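Side-chain contacts in fiber protein (Snake adenovirus 1, PDB 4D0U), which probably forms the trimeric spikes at the capsid vertices and attaches the virion to a host receptor, this chain being the fiber head domain: residues Arg104-Ile107 against Gly112-Ile115; Ile107-Gly112 against Met123-Ser128. The protein carries 2 engineered substitutions. All blocks are in the same frame, centred on the assembly; numbering follows the deposited sequence.

Both contacts lie in the antiparallel sheet of strands 85-88, 122-127, 112-119 and 105-109. Contact 1 joins direct neighbours, 105-109 and 112-119. Contact 2 reaches from 105-109 across 112-119 to 122-127. I107 and G112 belong to both. Contact 1 is partly buried and depends on backbone hydrogen bonds, with L106 and I115 sharing a sheet face, and R104 and L106 touching a second subunit. Contact 2 is mostly buried on the other face and has no hydrogen bond between its segments. A selenium atom meets an aromatic edge there, and S128, an exposed serine, ends the contact. Backbone bonds of strand 112-119, T113 to S128 and I115 to E126, tie the two together.

Contact 1: residues Arg104-Ile107 against Gly112-Ile115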
# COMPACT_ATOMS: atom_id res chain seq x y z
N ARG A 104 -17.04 -5.47 -4.46
CA ARG A 104 -16.47 -5.60 -3.10
C ARG A 104 -14.97 -5.31 -3.21
O ARG A 104 -14.45 -5.17 -4.32
CB ARG A 104 -16.74 -6.99 -2.47
CG ARG A 104 -16.49 -8.24 -3.33
CD ARG A 104 -15.05 -8.41 -3.74
NE ARG A 104 -14.82 -9.76 -4.27
CZ ARG A 104 -13.74 -10.12 -4.94
NH1 ARG A 104 -12.76 -9.24 -5.19
NH2 ARG A 104 -13.64 -11.36 -5.37
N TRP A 105 -14.31 -5.20 -2.06
CA TRP A 105 -12.91 -4.73 -2.01
C TRP A 105 -12.07 -5.78 -1.27
O TRP A 105 -12.12 -5.85 -0.05
CB TRP A 105 -12.83 -3.41 -1.25
CG TRP A 105 -13.67 -2.35 -1.91
CD1 TRP A 105 -15.07 -2.29 -1.94
CD2 TRP A 105 -13.21 -1.22 -2.65
NE1 TRP A 105 -15.46 -1.19 -2.68
CE2 TRP A 105 -14.35 -0.52 -3.13
CE3 TRP A 105 -11.93 -0.73 -2.99
CZ2 TRP A 105 -14.25 0.66 -3.90
CZ3 TRP A 105 -11.83 0.44 -3.77
CH2 TRP A 105 -12.99 1.12 -4.21
N LEU A 106 -11.29 -6.52 -2.04
CA LEU A 106 -10.28 -7.44 -1.49
C LEU A 106 -9.11 -6.61 -0.93
O LEU A 106 -8.56 -5.74 -1.63
CB LEU A 106 -9.78 -8.34 -2.62
CG LEU A 106 -8.67 -9.32 -2.27
CD1 LEU A 106 -9.14 -10.34 -1.24
CD2 LEU A 106 -8.20 -10.05 -3.53
N ILE A 107 -8.76 -6.83 0.33
CA ILE A 107 -7.82 -5.91 1.00
C ILE A 107 -6.84 -6.70 1.86
O ILE A 107 -7.24 -7.55 2.66
CB ILE A 107 -8.58 -4.80 1.78
CG1 ILE A 107 -7.59 -3.83 2.46
CG2 ILE A 107 -9.60 -5.39 2.78
CD1 ILE A 107 -8.27 -2.51 2.87
N GLY A 112 -3.52 -10.80 7.61
CA GLY A 112 -4.58 -11.58 6.95
C GLY A 112 -5.25 -10.73 5.90
O GLY A 112 -4.79 -9.61 5.63
N THR A 113 -6.34 -11.25 5.34
CA THR A 113 -7.00 -10.64 4.18
C THR A 113 -8.45 -10.37 4.50
O THR A 113 -9.08 -11.16 5.19
CB THR A 113 -6.97 -11.61 2.99
OG1 THR A 113 -5.62 -12.08 2.87
CG2 THR A 113 -7.32 -10.86 1.73
N GLY A 114 -8.98 -9.26 3.99
CA GLY A 114 -10.40 -8.96 4.18
C GLY A 114 -11.11 -8.78 2.85
O GLY A 114 -10.46 -8.59 1.81
N ILE A 115 -12.44 -8.88 2.87
CA ILE A 115 -13.25 -8.42 1.74
C ILE A 115 -14.32 -7.51 2.28
O ILE A 115 -15.14 -7.91 3.10
CB ILE A 115 -13.89 -9.59 0.99
CG1 ILE A 115 -12.79 -10.39 0.30
CG2 ILE A 115 -14.90 -9.06 -0.04
CD1 ILE A 115 -13.27 -11.56 -0.50
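The guanidinium of R104 has I115 CG2 lying obliquely to it, and the aliphatic part of the arginine makes the closer touch. R104 CB and CG are each 3.7 Å from I115 CG2. The chain reaches that methyl because CG is set between the backbone N and the carbonyl carbon (chi1 46°) and the chain bends again at chi2. Beyond it, R104 NH1 makes a salt bridge with E133 of the second subunit. The indole of W105 leads away from strand 112-115. Its ring meets that of F96 with the two planes nearly parallel, and that of H100 edge-to-face, and NE1 bonds to L97 O. The W105 carbonyl still faces the partner strand: I115 CA makes a CA-H...O contact with W105 O at 3.3 Å.

L106 lies on the same face as I115. L106 CD1 touches T113 CG2 at 3.5 Å and I115 CG1 at 4.0 Å. P110 of the second subunit packs on L106 and T113. I107 points to the opposite face, where G114 has no side chain. I107 CG2 can therefore sit close over the backbone, 3.5 Å from G114 O.

Two hydrogen bonds close the ring between I107 and G114. G114 N to I107 O is 2.8 Å and almost straight (175° at the hydrogen). I107 N to G114 O is 2.9 Å and more bent (155°). L106 and I115 form the adjoining non-hydrogen-bonded pair. This is the regular antiparallel pairing of a beta hairpin, here strands 105-109 and 112-119 at one margin of a four-stranded sheet in the fiber head.

Contact 2: residues Ile107-Gly112 against Met123-Ser128; sequences IAFPLG and MTMEIS. Engineered in segment 123-128: M123 (natural residue Leu), M125 (natural residue Leu).
A tight beta hairpin, strands 105-109 and 112-119, meets the strand that follows it: I107 and F109 of its first strand touch M125 of strand 122-127, and G112, just past the turn, touches S128 right after that strand. M125, an engineered selenomethionine (leucine in the natural sequence), meets F109 from the opposite direction. Its SE atom is 3.7 Å from F109 CE2 and 3.9 Å from F109 CZ. It sits at the ring edge, 4.9 Å from the F109 centroid and 77° off the ring normal. This is a Met-aromatic contact made in its edge geometry. M125 is extended as far as SE, then bends (chi3 79°), which brings CE back to 3.9 Å from F109 CE2. F109 CG stands beside the backbone N (chi1 -65°), which puts the CE2 edge of the ring at M125. I107 CG2 lies at 4.3 Å from the same M125 SE, so selenium touches two apolar residues of the first strand.

Strand 112-119 runs between the two partners. G114 lies beneath the meeting point and puts no side chain there. V116, on the same strand, touches I107 and M125. The second sheet faces this side of the first: its F56 touches M125. V134, from a loop, packs on F109. The contact thus belongs to the apolar layer between the two sheets.

P110 and L111 form the hairpin turn. The bond from F109 N to G112 O, 2.9 Å long, joins the residues flanking it; the return bond, G112 N to F109 O, is weak. S128 OG touches G112 CA at 3.8 Å without bonding to 107-112; it accepts a hydrogen bond from T113 N.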
# COMPACT_ATOMS: atom_id res chain seq x y z
N ILE A 107 -8.76 -6.83 0.33
CA ILE A 107 -7.82 -5.91 1.00
C ILE A 107 -6.84 -6.70 1.86
O ILE A 107 -7.24 -7.55 2.66
CB ILE A 107 -8.58 -4.80 1.78
CG1 ILE A 107 -7.59 -3.83 2.46
CG2 ILE A 107 -9.60 -5.39 2.78
CD1 ILE A 107 -8.27 -2.51 2.87
N ALA A 108 -5.55 -6.43 1.68
CA ALA A 108 -4.52 -7.09 2.46
C ALA A 108 -4.16 -6.28 3.68
O ALA A 108 -3.85 -5.08 3.58
CB ALA A 108 -3.28 -7.26 1.60
N PHE A 109 -4.17 -6.94 4.84
CA PHE A 109 -3.63 -6.40 6.06
C PHE A 109 -2.37 -7.19 6.46
O PHE A 109 -2.05 -8.19 5.84
CB PHE A 109 -4.68 -6.51 7.18
CG PHE A 109 -5.90 -5.68 6.95
CD1 PHE A 109 -5.87 -4.29 7.16
CD2 PHE A 109 -7.08 -6.30 6.52
CE1 PHE A 109 -6.99 -3.51 6.94
CE2 PHE A 109 -8.21 -5.52 6.30
CZ PHE A 109 -8.16 -4.13 6.52
N PRO A 110 -1.62 -6.69 7.46
CA PRO A 110 -0.36 -7.39 7.73
C PRO A 110 -0.53 -8.86 8.11
O PRO A 110 0.31 -9.66 7.73
CB PRO A 110 0.27 -6.56 8.84
CG PRO A 110 -0.20 -5.17 8.49
CD PRO A 110 -1.66 -5.37 8.10
N LEU A 111 -1.62 -9.20 8.81
CA LEU A 111 -1.79 -10.56 9.32
C LEU A 111 -2.89 -11.34 8.64
O LEU A 111 -3.16 -12.49 9.02
CB LEU A 111 -2.04 -10.51 10.85
CG LEU A 111 -1.02 -9.70 11.67
CD1 LEU A 111 -1.37 -9.83 13.17
CD2 LEU A 111 0.40 -10.20 11.42
N GLY A 112 -3.52 -10.80 7.61
CA GLY A 112 -4.58 -11.58 6.95
C GLY A 112 -5.25 -10.73 5.90
O GLY A 112 -4.79 -9.61 5.63
N MSE A 123 -21.85 -1.85 6.14
CA MSE A 123 -20.59 -2.50 5.70
C MSE A 123 -20.48 -3.86 6.32
O MSE A 123 -20.73 -4.02 7.52
CB MSE A 123 -19.42 -1.67 6.21
CG MSE A 123 -18.12 -2.43 5.84
SE MSE A 123 -16.52 -1.55 6.53
CE MSE A 123 -16.48 -0.03 5.29
N THR A 124 -20.06 -4.86 5.53
CA THR A 124 -19.50 -6.09 6.11
C THR A 124 -18.09 -6.24 5.61
O THR A 124 -17.85 -6.13 4.41
CB THR A 124 -20.31 -7.32 5.67
OG1 THR A 124 -21.66 -7.21 6.19
CG2 THR A 124 -19.72 -8.65 6.22
N MSE A 125 -17.15 -6.51 6.52
CA MSE A 125 -15.79 -6.91 6.10
C MSE A 125 -15.57 -8.33 6.60
O MSE A 125 -15.46 -8.54 7.81
CB MSE A 125 -14.70 -5.96 6.63
CG MSE A 125 -13.39 -6.45 5.96
SE MSE A 125 -11.87 -5.28 6.39
CE MSE A 125 -11.62 -6.04 8.13
N GLU A 126 -15.53 -9.29 5.68
CA GLU A 126 -15.21 -10.68 6.04
C GLU A 126 -13.71 -10.84 6.07
O GLU A 126 -13.01 -10.10 5.39
CB GLU A 126 -15.86 -11.67 5.06
CG GLU A 126 -17.38 -11.56 5.14
CD GLU A 126 -18.12 -12.57 4.30
OE1 GLU A 126 -18.27 -12.35 3.09
OE2 GLU A 126 -18.62 -13.55 4.86
N ILE A 127 -13.22 -11.77 6.89
CA ILE A 127 -11.77 -11.93 7.09
C ILE A 127 -11.31 -13.37 6.92
O ILE A 127 -12.06 -14.32 7.16
CB ILE A 127 -11.32 -11.41 8.47
CG1 ILE A 127 -11.96 -12.23 9.62
CG2 ILE A 127 -11.59 -9.89 8.57
CD1 ILE A 127 -11.57 -11.75 11.01
N SER A 128 -10.06 -13.53 6.51
CA SER A 128 -9.57 -14.84 6.12
C SER A 128 -9.22 -15.72 7.32
O SER A 128 -9.20 -16.96 7.22
CB SER A 128 -8.33 -14.64 5.23
OG SER A 128 -7.29 -14.01 5.98